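Local coordinates for polymerase X (Deinococcus radiodurans, PDB 2W9M) that is a family X DNA polymerase that extends DNA with deoxyribonucleoside triphosphates and also carries a zinc-binding PHP domain, at the zinc ion site. Sequence-based numbering; all coordinates share one arbitrary frame.

The zinc ion site. Residues 91, 93, 334, 339, 364, 371, 516, 518. With ZN (zinc ion), chain B.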
ATOM      1  N   GLN A  91      -1.822 -14.411   2.654  1.00 33.72           N
ATOM      2  CA  GLN A  91      -2.004 -13.943   4.025  1.00 36.10           C
ATOM      3  C   GLN A  91      -0.946 -12.939   4.456  1.00 32.38           C
ATOM      4  O   GLN A  91      -1.235 -12.001   5.204  1.00 43.12           O
ATOM      5  CB  GLN A  91      -2.017 -15.126   4.988  1.00 28.76           C
ATOM      6  CG  GLN A  91      -3.154 -16.092   4.736  1.00 30.82           C
ATOM      7  CD  GLN A  91      -3.085 -17.294   5.639  1.00 36.17           C
ATOM      8  OE1 GLN A  91      -2.473 -17.244   6.704  1.00 39.99           O
ATOM      9  NE2 GLN A  91      -3.709 -18.389   5.219  1.00 38.41           N
ATOM     10  N   PRO A  93       1.919  -9.917   4.507  1.00 29.46           N
ATOM     11  CA  PRO A  93       1.974  -8.527   4.048  1.00 30.03           C
ATOM     12  C   PRO A  93       2.832  -8.411   2.795  1.00 32.31           C
ATOM     13  O   PRO A  93       3.802  -9.151   2.661  1.00 32.27           O
ATOM     14  CB  PRO A  93       2.661  -7.801   5.207  1.00 21.95           C
ATOM     15  CG  PRO A  93       2.518  -8.703   6.383  1.00 33.21           C
ATOM     16  CD  PRO A  93       2.541 -10.085   5.830  1.00 29.03           C
ATOM     17  N   HIS A 334      -1.844  -3.422  12.429  1.00 29.42           N
ATOM     18  CA  HIS A 334      -1.474  -4.730  12.967  1.00 26.98           C
ATOM     19  C   HIS A 334      -0.389  -4.627  14.031  1.00 31.54           C
ATOM     20  O   HIS A 334       0.435  -3.716  14.006  1.00 38.40           O
ATOM     21  CB  HIS A 334      -1.045  -5.681  11.846  1.00 23.19           C
ATOM     22  CG  HIS A 334      -2.153  -6.036  10.907  1.00 26.60           C
ATOM     23  ND1 HIS A 334      -2.835  -7.230  10.974  1.00 29.15           N
ATOM     24  CD2 HIS A 334      -2.710  -5.341   9.884  1.00 24.18           C
ATOM     25  CE1 HIS A 334      -3.763  -7.261  10.033  1.00 32.39           C
ATOM     26  NE2 HIS A 334      -3.706  -6.124   9.360  1.00 27.39           N
ATOM     27  N   ASP A 339       0.684 -10.458  12.768  1.00 27.54           N
ATOM     28  CA  ASP A 339       1.907 -10.461  11.983  1.00 25.55           C
ATOM     29  C   ASP A 339       2.538  -9.071  11.899  1.00 20.39           C
ATOM     30  O   ASP A 339       3.242  -8.762  10.947  1.00 25.46           O
ATOM     31  CB  ASP A 339       1.659 -11.035  10.586  1.00 23.86           C
ATOM     32  CG  ASP A 339       0.700 -10.193   9.764  1.00 32.08           C
ATOM     33  OD1 ASP A 339       0.034  -9.305  10.338  1.00 33.58           O
ATOM     34  OD2 ASP A 339       0.609 -10.420   8.535  1.00 32.16           O
ATOM     35  N   HIS A 364      -5.255 -10.108  12.430  1.00 19.60           N
ATOM     36  CA  HIS A 364      -5.948 -11.168  11.704  1.00 19.64           C
ATOM     37  C   HIS A 364      -6.609 -12.148  12.656  1.00 28.66           C
ATOM     38  O   HIS A 364      -6.357 -12.133  13.862  1.00 28.89           O
ATOM     39  CB  HIS A 364      -4.992 -11.945  10.802  1.00 28.15           C
ATOM     40  CG  HIS A 364      -4.181 -11.082   9.895  1.00 28.16           C
ATOM     41  ND1 HIS A 364      -4.619 -10.700   8.647  1.00 30.22           N
ATOM     42  CD2 HIS A 364      -2.957 -10.530  10.054  1.00 29.15           C
ATOM     43  CE1 HIS A 364      -3.699  -9.942   8.078  1.00 28.37           C
ATOM     44  NE2 HIS A 364      -2.682  -9.823   8.911  1.00 32.60           N
ATOM     45  N   ALA A 371      -0.112 -15.964   9.097  1.00 36.46           N
ATOM     46  CA  ALA A 371       0.044 -14.582   9.537  1.00 21.86           C
ATOM     47  C   ALA A 371      -0.198 -14.457  11.041  1.00 33.76           C
ATOM     48  O   ALA A 371      -0.437 -13.364  11.552  1.00 28.62           O
ATOM     49  CB  ALA A 371      -0.893 -13.683   8.769  1.00 28.32           C
ATOM     50  N   ASP A 516      -3.147   0.005   7.012  1.00 23.96           N
ATOM     51  CA  ASP A 516      -2.861  -1.418   7.162  1.00 19.33           C
ATOM     52  C   ASP A 516      -1.437  -1.617   7.676  1.00 18.93           C
ATOM     53  O   ASP A 516      -0.752  -2.567   7.292  1.00 24.48           O
ATOM     54  CB  ASP A 516      -3.055  -2.148   5.830  1.00 27.12           C
ATOM     55  CG  ASP A 516      -3.292  -3.637   6.008  1.00 25.58           C
ATOM     56  OD1 ASP A 516      -3.180  -4.121   7.151  1.00 29.02           O
ATOM     57  OD2 ASP A 516      -3.591  -4.325   5.008  1.00 33.35           O
ATOM     58  N   HIS A 518       1.814  -2.647   9.446  1.00 22.58           N
ATOM     59  CA  HIS A 518       2.325  -3.803  10.173  1.00 35.34           C
ATOM     60  C   HIS A 518       3.531  -3.413  11.026  1.00 20.60           C
ATOM     61  O   HIS A 518       4.149  -4.247  11.680  1.00 25.99           O
ATOM     62  CB  HIS A 518       2.690  -4.917   9.198  1.00 26.23           C
ATOM     63  CG  HIS A 518       1.501  -5.646   8.658  1.00 23.23           C
ATOM     64  ND1 HIS A 518       0.656  -5.094   7.721  1.00 29.99           N
ATOM     65  CD2 HIS A 518       1.008  -6.875   8.934  1.00 21.63           C
ATOM     66  CE1 HIS A 518      -0.304  -5.956   7.437  1.00 28.14           C
ATOM     67  NE2 HIS A 518      -0.115  -7.043   8.163  1.00 30.74           N
TER
HETATM   68 ZN    ZN B1565      -1.044  -8.916   8.042  1.00 34.74          ZN
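One zinc ion of the PHP domain sits between two histidines and an aspartate, the site built from His364, His518 and Asp339. Both imidazoles bind through their epsilon nitrogens: NE2 of His364 lies 2.1 Å from ZN, and NE2 of His518 is equally near. The two rings approach from opposite flanks, opening an angle of 136° at the metal. Asp339 comes in across the histidine pair with both carboxylate oxygens turned to the ion, OD2 at 2.3 Å from ZN and OD1 looser at 2.6 Å, a lopsided bidentate grip with a bite of 53°. Its CG occupies the crowded position between the backbone N and the carbonyl carbon (chi1 64°), which brings the carboxylate to the metal. In both liganding histidines CG is anti to the carbonyl carbon, beside the backbone N, and this helps to point each NE2 at ZN.

The tight side is the histidine cluster. His334, a ligand of a neighbouring zinc, does not bind this ion, which rests 3.7 Å above its ring plane near the rim, on the same face as NE2 of His518. The His518 ring is sandwiched, with CD2 of His334 towards the rim of one face and CG of Pro93 towards the rim of the other, which probably limits how the ring can tilt. A weak hydrogen bond from its ND1 to the backbone O of Asp516, whose side chain serves the neighbouring zincs, may help to orient it. On His364, CB of Ala371 stands farther off, 4.0 Å above one face.

Contact is looser towards helix 83-91. Pro93, in the loop after it, packs on His518 but stays clear of the metal, its CG 3.9 Å from ZN. The backbone O of Gln91, at 4.2 Å from ZN, is too distant to coordinate. The irregular shell may include unmodelled water. This ion belongs to a zinc cluster that, as in other PHP domains, probably supports phosphoester hydrolysis.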